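Local coordinates for putative capsid protein of prophage (Escherichia coli CFT073, PDB 3BQW), which is of unknown function but probably forms part of a phage head shell, as a major capsid protein, at residues K133-V136 and E137-V141; E273-F276 and L277-L281; P65-S69 and Q70-D74. One frame throughout, in Å; residues are numbered along the deposited sequence.

Interaction 1 lies near the centre of the chain on helix 113-146, whereas interactions 2 and 3 are surface contacts about 25 Å from each other, centre to centre. Interactions 1 and 2 meet: the ring of Phe276 reaches the helix, with CE1 packing on Ala134 O and on Glu137 CG. Interaction 3 touches neither; its centre is about 22 Å from that of interaction 1, on a hairpin of a separate four-stranded sheet. Their chemistry differs accordingly. Regular helical hydrogen bonds run through interaction 1, a proline-tyrosine CH-pi contact and a bridging water bind 273-276 to 277-281, and a cross-strand ladder closes 65-69 against 70-74.

Interaction 1 (K133-V136 and E137-V141); sequences KARV and EWLAV
Arg135 and Trp138 lie alongside each other on the long helix 113-146, their side chains running in the same direction. By relation to other phage coat proteins this is probably the spine helix of an HK97-type fold. Both residues hold CG anti to the backbone N (chi1 169° in Arg135), which launches the two chains in step. The arginine then bends at chi2 and again at chi3, laying its end beside the six-membered part of the indole, with NH1 of Arg135 4.0 Å from CZ3 of Trp138. Further back, Arg135 CD comes within 4.1 Å of Trp138 CE3. The guanidinium and indole planes are 82° apart and CZ3 sits at the guanidinium edge, so the two groups do not stack flat.

Leu139 meets the arginine stem nearer its base. Its CG lies beside its own backbone N, over Arg135 O at 3.4 Å, and its CD1 reaches to 4.2 Å from Arg135 CG. The same carbonyl receives Leu139 N at 3.0 Å in a nearly straight bond (169°), one of four successive i to i+4 bonds here. Beyond the helix, Leu139 packs on strands 327-338 and 148-151.

The charged ends of Lys133 and Glu137 leave this contact for other partners. Lys133 NZ bonds to the carbonyls of Glu24 and Phe27, while the Glu137 carboxylate, turned aside by a bend at chi2, receives Thr32 OG1 and Phe31 N. That position at the start of helix 30-35 would be expected to favour its negative charge. On the buried flank Ala140 N closes on Val136 O at 2.8 Å, and the methyl CB of Ala140 rests 3.4 Å from that same oxygen.

Interaction 2 (E273-F276 and L277-L281); sequences EKYF and LEPDL
Beyond Tyr275, the last residue of strand 273-275, the chain kinks at Phe276, runs extended through Leu277 and Glu278, and brings Pro279 back beside the tyrosine ring. This is the connection between strands 273-275 and 281-285 of the mixed sheet, and it ends in a type I beta turn from Glu278 to Leu281, closed by Leu281 N to Glu278 O at 3.0 Å.

The main side-chain contact is an off-centre CH-pi interaction. Pro279 CG lies 4.1 Å from the centroid of the Tyr275 ring and 30° off its normal, displaced toward the CD2-CE2 side, where it is 3.7 Å from CE2 of Tyr275. The two side chains cross at about a right angle. Tyr275 has CG beside its backbone N and anti to the carbonyl carbon (chi1 -71°), which stands the ring up against the proline, while its CB is 3.3 Å from Leu277 O. Phe276 turns its ring away from the 277-281 segment, to meet Tyr266 and to pack on Glu137 and Trp138 of helix 113-146.

Glu278 is bent at chi2, and its carboxylate curls back toward the strand. OE2 stops 3.9 Å from Tyr275 O, an approach of two acceptors, and at 6.8 Å from Lys274 NZ it forms no salt bridge with that lysine. Asp280, in the turn, forms a salt bridge with Lys349. Across the kink a single water joins the two segments, donating to Phe276 O at 2.9 Å and accepting from Glu278 N at 3.1 Å.

Interaction 3 (P65-S69 and Q70-D74); sequences PMVGS and QVQRD
The carbonyl oxygen Gln70 O is held from several quarters. Val67 N donates to it at 2.8 Å, lying in the carbonyl plane; Gln72 NE2 adds a weak bond at 3.3 Å; and Met66 CA makes a CA-H...O contact with it at 3.1 Å. The weak bond depends on the fold of the glutamine side chain, which bends at chi2 (-64°) and brings its amide back along the strand. In this pose the amide also lies against Val67, whose CG2 is 3.6 Å from Gln72 CD, so one side chain both donates weakly to a backbone oxygen and covers a methyl group.

Gln72 is tied to the neighbouring strand by its main chain as well, Gln72 N donating to Pro65 O at 2.8 Å. The proline ring crosses the root of the glutamine at about a right angle, CG of Pro65 being 4.1 Å from CB of Gln72. On the face of the sheet away from Val67 and Gln70, Met66 and Val71 form a non-hydrogen-bonded pair, with Met66 CG 4.0 Å from Val71 CG2, and Met66 continues on to Ile150 of strand 148-151. Arg73, which makes no contact with 65-69, forms salt bridges with Asp162 and Glu160.

At the tip, Gln70 N returns a bond to Val67 O at 3.0 Å, but the donor sits above the carbonyl plane, 51° out of it, and not on a lone pair. Gly68, at a positive phi of 69°, and Ser69 make the corner between them. Such a pairing is that of a beta hairpin with a two-residue loop, closed by a type II' turn, here at the edge of a four-stranded antiparallel sheet.

Interaction 1 (K133-V136 and E137-V141)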
ATOM      1  N   LYS A 133       3.259  -4.713   3.618  1.00 22.66           N
ATOM      2  CA  LYS A 133       3.201  -3.697   2.567  1.00 22.71           C
ATOM      3  C   LYS A 133       1.860  -3.719   1.806  1.00 23.06           C
ATOM      4  O   LYS A 133       1.403  -2.682   1.338  1.00 23.08           O
ATOM      5  CB  LYS A 133       4.368  -3.828   1.592  1.00 22.99           C
ATOM      6  CG  LYS A 133       5.674  -3.364   2.179  1.00 22.33           C
ATOM      7  CD  LYS A 133       6.743  -3.181   1.191  1.00 23.59           C
ATOM      8  CE  LYS A 133       8.051  -2.677   1.869  1.00 23.18           C
ATOM      9  NZ  LYS A 133       9.217  -2.829   0.937  1.00 23.95           N
ATOM     10  N   ALA A 134       1.273  -4.905   1.696  1.00 22.90           N
ATOM     11  CA  ALA A 134      -0.035  -5.128   1.121  1.00 23.66           C
ATOM     12  C   ALA A 134      -1.140  -4.493   1.957  1.00 24.16           C
ATOM     13  O   ALA A 134      -2.020  -3.842   1.415  1.00 24.01           O
ATOM     14  CB  ALA A 134      -0.283  -6.627   0.965  1.00 23.56           C
ATOM     15  N   ARG A 135      -1.090  -4.665   3.276  1.00 25.29           N
ATOM     16  CA  ARG A 135      -2.018  -3.959   4.167  1.00 25.11           C
ATOM     17  C   ARG A 135      -1.869  -2.455   4.035  1.00 24.30           C
ATOM     18  O   ARG A 135      -2.852  -1.741   3.982  1.00 25.62           O
ATOM     19  CB  ARG A 135      -1.832  -4.394   5.626  1.00 26.08           C
ATOM     20  CG  ARG A 135      -2.577  -3.501   6.677  1.00 27.67           C
ATOM     21  CD  ARG A 135      -3.962  -3.965   6.885  1.00 36.14           C
ATOM     22  NE  ARG A 135      -3.898  -5.355   7.292  1.00 40.97           N
ATOM     23  CZ  ARG A 135      -4.889  -6.235   7.222  1.00 45.59           C
ATOM     24  NH1 ARG A 135      -6.108  -5.881   6.769  1.00 47.96           N
ATOM     25  NH2 ARG A 135      -4.644  -7.492   7.627  1.00 45.67           N
ATOM     26  N   VAL A 136      -0.644  -1.971   3.993  1.00 23.62           N
ATOM     27  CA  VAL A 136      -0.411  -0.560   3.819  1.00 23.46           C
ATOM     28  C   VAL A 136      -0.995  -0.033   2.498  1.00 23.65           C
ATOM     29  O   VAL A 136      -1.566   1.062   2.480  1.00 24.31           O
ATOM     30  CB  VAL A 136       1.096  -0.214   3.939  1.00 23.37           C
ATOM     31  CG1 VAL A 136       1.367   1.223   3.554  1.00 22.18           C
ATOM     32  CG2 VAL A 136       1.582  -0.458   5.346  1.00 23.56           C
ATOM     33  N   GLU A 137      -0.862  -0.798   1.415  1.00 22.60           N
ATOM     34  CA  GLU A 137      -1.359  -0.374   0.095  1.00 22.87           C
ATOM     35  C   GLU A 137      -2.863  -0.352   0.079  1.00 23.10           C
ATOM     36  O   GLU A 137      -3.454   0.541  -0.537  1.00 23.64           O
ATOM     37  CB  GLU A 137      -0.838  -1.288  -1.028  1.00 22.74           C
ATOM     38  CG  GLU A 137      -1.323  -0.989  -2.453  1.00 21.52           C
ATOM     39  CD  GLU A 137      -0.696   0.246  -3.080  1.00 20.95           C
ATOM     40  OE1 GLU A 137       0.010   0.993  -2.375  1.00 20.73           O
ATOM     41  OE2 GLU A 137      -0.953   0.518  -4.288  1.00 19.85           O
ATOM     42  N   TRP A 138      -3.472  -1.338   0.736  1.00 23.02           N
ATOM     43  CA  TRP A 138      -4.910  -1.408   0.903  1.00 23.43           C
ATOM     44  C   TRP A 138      -5.404  -0.158   1.628  1.00 22.91           C
ATOM     45  O   TRP A 138      -6.329   0.492   1.191  1.00 22.42           O
ATOM     46  CB  TRP A 138      -5.282  -2.672   1.687  1.00 24.29           C
ATOM     47  CG  TRP A 138      -6.726  -2.834   1.948  1.00 25.22           C
ATOM     48  CD1 TRP A 138      -7.704  -3.112   1.022  1.00 26.39           C
ATOM     49  CD2 TRP A 138      -7.389  -2.743   3.216  1.00 25.43           C
ATOM     50  NE1 TRP A 138      -8.922  -3.182   1.637  1.00 26.75           N
ATOM     51  CE2 TRP A 138      -8.758  -2.967   2.986  1.00 27.71           C
ATOM     52  CE3 TRP A 138      -6.954  -2.479   4.527  1.00 28.58           C
ATOM     53  CZ2 TRP A 138      -9.710  -2.955   4.029  1.00 28.19           C
ATOM     54  CZ3 TRP A 138      -7.882  -2.479   5.563  1.00 27.09           C
ATOM     55  CH2 TRP A 138      -9.255  -2.693   5.305  1.00 27.78           C
ATOM     56  N   LEU A 139      -4.743   0.175   2.738  1.00 22.56           N
ATOM     57  CA  LEU A 139      -5.044   1.376   3.470  1.00 21.38           C
ATOM     58  C   LEU A 139      -4.833   2.625   2.603  1.00 21.57           C
ATOM     59  O   LEU A 139      -5.644   3.512   2.643  1.00 21.61           O
ATOM     60  CB  LEU A 139      -4.196   1.449   4.747  1.00 20.90           C
ATOM     61  CG  LEU A 139      -4.604   0.506   5.881  1.00 20.59           C
ATOM     62  CD1 LEU A 139      -3.561   0.534   7.020  1.00 20.93           C
ATOM     63  CD2 LEU A 139      -5.971   0.828   6.389  1.00 18.74           C
ATOM     64  N   ALA A 140      -3.750   2.680   1.829  1.00 21.30           N
ATOM     65  CA  ALA A 140      -3.452   3.812   0.935  1.00 21.49           C
ATOM     66  C   ALA A 140      -4.526   4.040  -0.152  1.00 22.02           C
ATOM     67  O   ALA A 140      -5.023   5.167  -0.345  1.00 20.85           O
ATOM     68  CB  ALA A 140      -2.066   3.617   0.280  1.00 21.72           C
ATOM     69  N   VAL A 141      -4.893   2.967  -0.845  1.00 22.05           N
ATOM     70  CA  VAL A 141      -5.876   3.056  -1.891  1.00 22.65           C
ATOM     71  C   VAL A 141      -7.239   3.427  -1.313  1.00 22.89           C
ATOM     72  O   VAL A 141      -7.950   4.239  -1.875  1.00 23.94           O
ATOM     73  CB  VAL A 141      -5.996   1.751  -2.718  1.00 22.77           C
ATOM     74  CG1 VAL A 141      -7.129   1.894  -3.756  1.00 21.98           C
ATOM     75  CG2 VAL A 141      -4.668   1.416  -3.406  1.00 22.91           C
TER

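Interaction 2 (E273-F276 and L277-L281)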
ATOM      1  N   GLU A 273      -9.034 -13.654  -3.429  1.00 51.34           N
ATOM      2  CA  GLU A 273      -8.329 -12.645  -4.225  1.00 49.92           C
ATOM      3  C   GLU A 273      -9.196 -11.412  -4.456  1.00 47.58           C
ATOM      4  O   GLU A 273     -10.311 -11.525  -4.939  1.00 47.12           O
ATOM      5  CB  GLU A 273      -7.980 -13.207  -5.608  1.00 49.90           C
ATOM      6  CG  GLU A 273      -6.534 -13.491  -5.854  1.00 51.13           C
ATOM      7  CD  GLU A 273      -6.319 -14.283  -7.151  1.00 51.54           C
ATOM      8  OE1 GLU A 273      -6.926 -13.937  -8.193  1.00 52.91           O
ATOM      9  OE2 GLU A 273      -5.539 -15.262  -7.115  1.00 53.57           O
ATOM     10  N   LYS A 274      -8.656 -10.237  -4.166  1.00 45.17           N
ATOM     11  CA  LYS A 274      -9.370  -8.990  -4.410  1.00 43.45           C
ATOM     12  C   LYS A 274      -8.448  -7.980  -5.052  1.00 41.19           C
ATOM     13  O   LYS A 274      -7.231  -8.039  -4.864  1.00 40.48           O
ATOM     14  CB  LYS A 274      -9.871  -8.419  -3.094  1.00 43.80           C
ATOM     15  CG  LYS A 274     -10.785  -9.341  -2.331  1.00 45.34           C
ATOM     16  CD  LYS A 274     -11.714  -8.544  -1.416  1.00 48.55           C
ATOM     17  CE  LYS A 274     -12.961  -9.346  -1.018  1.00 49.68           C
ATOM     18  NZ  LYS A 274     -13.653  -9.962  -2.189  1.00 50.65           N
ATOM     19  N   TYR A 275      -9.033  -7.052  -5.803  1.00 38.58           N
ATOM     20  CA  TYR A 275      -8.280  -5.922  -6.339  1.00 36.78           C
ATOM     21  C   TYR A 275      -8.135  -4.845  -5.285  1.00 34.69           C
ATOM     22  O   TYR A 275      -9.060  -4.554  -4.539  1.00 34.66           O
ATOM     23  CB  TYR A 275      -8.984  -5.307  -7.543  1.00 37.48           C
ATOM     24  CG  TYR A 275      -8.950  -6.156  -8.781  1.00 37.36           C
ATOM     25  CD1 TYR A 275      -7.797  -6.246  -9.548  1.00 38.26           C
ATOM     26  CD2 TYR A 275     -10.073  -6.858  -9.187  1.00 38.62           C
ATOM     27  CE1 TYR A 275      -7.761  -7.029 -10.687  1.00 38.74           C
ATOM     28  CE2 TYR A 275     -10.057  -7.635 -10.316  1.00 37.36           C
ATOM     29  CZ  TYR A 275      -8.911  -7.724 -11.059  1.00 39.41           C
ATOM     30  OH  TYR A 275      -8.916  -8.508 -12.196  1.00 40.29           O
ATOM     31  N   PHE A 276      -6.965  -4.247  -5.232  1.00 32.28           N
ATOM     32  CA  PHE A 276      -6.768  -3.017  -4.475  1.00 30.27           C
ATOM     33  C   PHE A 276      -7.662  -1.921  -5.016  1.00 28.86           C
ATOM     34  O   PHE A 276      -8.351  -1.245  -4.267  1.00 29.47           O
ATOM     35  CB  PHE A 276      -5.316  -2.561  -4.590  1.00 29.30           C
ATOM     36  CG  PHE A 276      -4.358  -3.367  -3.774  1.00 28.80           C
ATOM     37  CD1 PHE A 276      -4.413  -3.337  -2.392  1.00 28.54           C
ATOM     38  CD2 PHE A 276      -3.377  -4.137  -4.383  1.00 27.68           C
ATOM     39  CE1 PHE A 276      -3.492  -4.075  -1.638  1.00 27.80           C
ATOM     40  CE2 PHE A 276      -2.481  -4.856  -3.646  1.00 25.75           C
ATOM     41  CZ  PHE A 276      -2.532  -4.829  -2.282  1.00 28.12           C
ATOM     42  N   LEU A 277      -7.615  -1.745  -6.329  1.00 27.87           N
ATOM     43  CA  LEU A 277      -8.408  -0.768  -7.036  1.00 26.57           C
ATOM     44  C   LEU A 277      -9.406  -1.522  -7.901  1.00 27.05           C
ATOM     45  O   LEU A 277      -9.010  -2.229  -8.818  1.00 27.44           O
ATOM     46  CB  LEU A 277      -7.499   0.107  -7.908  1.00 26.11           C
ATOM     47  CG  LEU A 277      -8.127   1.298  -8.649  1.00 25.39           C
ATOM     48  CD1 LEU A 277      -8.637   2.353  -7.647  1.00 22.52           C
ATOM     49  CD2 LEU A 277      -7.132   1.921  -9.666  1.00 23.81           C
ATOM     50  N   GLU A 278     -10.686  -1.359  -7.608  1.00 27.11           N
ATOM     51  CA  GLU A 278     -11.723  -1.985  -8.381  1.00 28.63           C
ATOM     52  C   GLU A 278     -11.529  -1.619  -9.838  1.00 27.86           C
ATOM     53  O   GLU A 278     -11.165  -0.470 -10.161  1.00 28.07           O
ATOM     54  CB  GLU A 278     -13.108  -1.544  -7.929  1.00 29.24           C
ATOM     55  CG  GLU A 278     -13.577  -2.196  -6.654  1.00 33.79           C
ATOM     56  CD  GLU A 278     -13.377  -3.697  -6.679  1.00 39.13           C
ATOM     57  OE1 GLU A 278     -13.856  -4.354  -7.639  1.00 42.92           O
ATOM     58  OE2 GLU A 278     -12.699  -4.208  -5.754  1.00 43.64           O
ATOM     59  N   PRO A 279     -11.761  -2.590 -10.721  1.00 27.04           N
ATOM     60  CA  PRO A 279     -11.397  -2.425 -12.115  1.00 26.29           C
ATOM     61  C   PRO A 279     -12.113  -1.303 -12.834  1.00 24.45           C
ATOM     62  O   PRO A 279     -11.596  -0.840 -13.836  1.00 23.65           O
ATOM     63  CB  PRO A 279     -11.756  -3.777 -12.743  1.00 26.82           C
ATOM     64  CG  PRO A 279     -11.886  -4.719 -11.618  1.00 27.76           C
ATOM     65  CD  PRO A 279     -12.366  -3.912 -10.472  1.00 28.11           C
ATOM     66  N   ASP A 280     -13.265  -0.871 -12.313  1.00 23.96           N
ATOM     67  CA  ASP A 280     -14.093   0.200 -12.927  1.00 23.33           C
ATOM     68  C   ASP A 280     -13.819   1.596 -12.350  1.00 22.22           C
ATOM     69  O   ASP A 280     -14.544   2.539 -12.664  1.00 20.59           O
ATOM     70  CB  ASP A 280     -15.591  -0.137 -12.831  1.00 23.07           C
ATOM     71  CG  ASP A 280     -16.093  -0.200 -11.401  1.00 25.35           C
ATOM     72  OD1 ASP A 280     -15.275  -0.221 -10.444  1.00 27.58           O
ATOM     73  OD2 ASP A 280     -17.322  -0.251 -11.228  1.00 27.28           O
ATOM     74  N   LEU A 281     -12.754   1.710 -11.549  1.00 21.50           N
ATOM     75  CA  LEU A 281     -12.309   2.973 -10.943  1.00 21.78           C
ATOM     76  C   LEU A 281     -11.041   3.552 -11.593  1.00 21.56           C
ATOM     77  O   LEU A 281     -10.130   2.807 -12.004  1.00 22.05           O
ATOM     78  CB  LEU A 281     -12.016   2.808  -9.443  1.00 20.66           C
ATOM     79  CG  LEU A 281     -13.158   2.337  -8.539  1.00 22.40           C
ATOM     80  CD1 LEU A 281     -12.652   2.161  -7.070  1.00 21.15           C
ATOM     81  CD2 LEU A 281     -14.368   3.259  -8.620  1.00 20.12           C
TER
HETATM   82  O   HOH W   1     -10.846   0.040  -4.890  1.00 22.77           O

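Interaction 3 (P65-S69 and Q70-D74)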
ATOM      1  N   PRO A  65     -15.488   5.380  16.774  1.00 22.82           N
ATOM      2  CA  PRO A  65     -15.562   3.977  17.104  1.00 22.76           C
ATOM      3  C   PRO A  65     -16.610   3.270  16.207  1.00 23.04           C
ATOM      4  O   PRO A  65     -17.411   3.927  15.504  1.00 22.10           O
ATOM      5  CB  PRO A  65     -15.995   3.986  18.581  1.00 23.33           C
ATOM      6  CG  PRO A  65     -16.715   5.244  18.778  1.00 23.14           C
ATOM      7  CD  PRO A  65     -16.216   6.226  17.733  1.00 22.15           C
ATOM      8  N   MET A  66     -16.602   1.943  16.256  1.00 23.35           N
ATOM      9  CA  MET A  66     -17.504   1.131  15.459  1.00 23.60           C
ATOM     10  C   MET A  66     -18.152   0.116  16.387  1.00 25.37           C
ATOM     11  O   MET A  66     -17.565  -0.287  17.387  1.00 25.73           O
ATOM     12  CB  MET A  66     -16.754   0.417  14.321  1.00 23.93           C
ATOM     13  CG  MET A  66     -16.073   1.361  13.302  1.00 23.28           C
ATOM     14  SD  MET A  66     -15.134   0.574  11.982  1.00 19.71           S
ATOM     15  CE  MET A  66     -16.387  -0.483  11.249  1.00 19.20           C
ATOM     16  N   VAL A  67     -19.379  -0.258  16.068  1.00 27.22           N
ATOM     17  CA  VAL A  67     -20.068  -1.367  16.728  1.00 28.49           C
ATOM     18  C   VAL A  67     -20.458  -2.288  15.575  1.00 29.66           C
ATOM     19  O   VAL A  67     -21.338  -1.958  14.778  1.00 30.27           O
ATOM     20  CB  VAL A  67     -21.300  -0.889  17.527  1.00 28.81           C
ATOM     21  CG1 VAL A  67     -21.954  -2.061  18.307  1.00 29.31           C
ATOM     22  CG2 VAL A  67     -20.911   0.233  18.489  1.00 28.90           C
ATOM     23  N   GLY A  68     -19.749  -3.403  15.446  1.00 30.92           N
ATOM     24  CA  GLY A  68     -19.893  -4.268  14.290  1.00 31.70           C
ATOM     25  C   GLY A  68     -19.336  -3.554  13.075  1.00 32.57           C
ATOM     26  O   GLY A  68     -18.205  -3.038  13.097  1.00 32.65           O
ATOM     27  N   SER A  69     -20.141  -3.509  12.017  1.00 33.09           N
ATOM     28  CA  SER A  69     -19.804  -2.760  10.825  1.00 33.70           C
ATOM     29  C   SER A  69     -20.369  -1.331  10.879  1.00 33.46           C
ATOM     30  O   SER A  69     -20.255  -0.587   9.914  1.00 34.10           O
ATOM     31  CB  SER A  69     -20.349  -3.476   9.592  1.00 33.84           C
ATOM     32  OG  SER A  69     -21.729  -3.162   9.420  1.00 36.61           O
ATOM     33  N   GLN A  70     -20.968  -0.938  11.991  1.00 33.07           N
ATOM     34  CA  GLN A  70     -21.571   0.381  12.086  1.00 33.12           C
ATOM     35  C   GLN A  70     -20.575   1.406  12.648  1.00 32.02           C
ATOM     36  O   GLN A  70     -20.061   1.233  13.754  1.00 31.15           O
ATOM     37  CB  GLN A  70     -22.798   0.312  12.987  1.00 33.82           C
ATOM     38  CG  GLN A  70     -23.728   1.514  12.857  1.00 37.74           C
ATOM     39  CD  GLN A  70     -24.647   1.441  11.635  1.00 42.61           C
ATOM     40  OE1 GLN A  70     -24.576   0.493  10.833  1.00 45.94           O
ATOM     41  NE2 GLN A  70     -25.519   2.449  11.488  1.00 44.81           N
ATOM     42  N   VAL A  71     -20.310   2.472  11.887  1.00 30.93           N
ATOM     43  CA  VAL A  71     -19.489   3.570  12.391  1.00 30.22           C
ATOM     44  C   VAL A  71     -20.347   4.480  13.277  1.00 29.59           C
ATOM     45  O   VAL A  71     -21.392   4.929  12.852  1.00 29.78           O
ATOM     46  CB  VAL A  71     -18.821   4.359  11.244  1.00 29.94           C
ATOM     47  CG1 VAL A  71     -17.982   5.505  11.801  1.00 28.77           C
ATOM     48  CG2 VAL A  71     -17.979   3.405  10.400  1.00 29.30           C
ATOM     49  N   GLN A  72     -19.899   4.724  14.506  1.00 29.41           N
ATOM     50  CA  GLN A  72     -20.581   5.629  15.452  1.00 29.22           C
ATOM     51  C   GLN A  72     -20.024   7.040  15.296  1.00 28.49           C
ATOM     52  O   GLN A  72     -19.232   7.498  16.126  1.00 27.18           O
ATOM     53  CB  GLN A  72     -20.377   5.192  16.921  1.00 29.64           C
ATOM     54  CG  GLN A  72     -20.576   3.719  17.225  1.00 31.85           C
ATOM     55  CD  GLN A  72     -21.990   3.277  16.991  1.00 34.65           C
ATOM     56  OE1 GLN A  72     -22.860   3.474  17.843  1.00 38.83           O
ATOM     57  NE2 GLN A  72     -22.239   2.675  15.837  1.00 36.49           N
ATOM     58  N   ARG A  73     -20.465   7.738  14.253  1.00 28.46           N
ATOM     59  CA  ARG A  73     -19.906   9.045  13.905  1.00 29.01           C
ATOM     60  C   ARG A  73     -20.211  10.130  14.940  1.00 27.16           C
ATOM     61  O   ARG A  73     -19.498  11.125  15.021  1.00 26.36           O
ATOM     62  CB  ARG A  73     -20.383   9.490  12.516  1.00 29.26           C
ATOM     63  CG  ARG A  73     -19.867   8.648  11.330  1.00 32.01           C
ATOM     64  CD  ARG A  73     -19.916   9.469  10.010  1.00 34.17           C
ATOM     65  NE  ARG A  73     -18.817  10.436   9.981  1.00 40.04           N
ATOM     66  CZ  ARG A  73     -17.583  10.179   9.523  1.00 41.55           C
ATOM     67  NH1 ARG A  73     -17.261   8.989   9.009  1.00 42.58           N
ATOM     68  NH2 ARG A  73     -16.661  11.133   9.571  1.00 42.67           N
ATOM     69  N   ASP A  74     -21.265   9.943  15.732  1.00 26.37           N
ATOM     70  CA  ASP A  74     -21.574  10.902  16.799  1.00 25.96           C
ATOM     71  C   ASP A  74     -20.561  10.798  17.923  1.00 25.12           C
ATOM     72  O   ASP A  74     -20.406  11.736  18.685  1.00 25.49           O
ATOM     73  CB  ASP A  74     -23.010  10.728  17.330  1.00 25.82           C
ATOM     74  CG  ASP A  74     -24.063  11.115  16.300  1.00 25.73           C
ATOM     75  OD1 ASP A  74     -23.696  11.744  15.272  1.00 26.47           O
ATOM     76  OD2 ASP A  74     -25.252  10.781  16.497  1.00 23.83           O
TER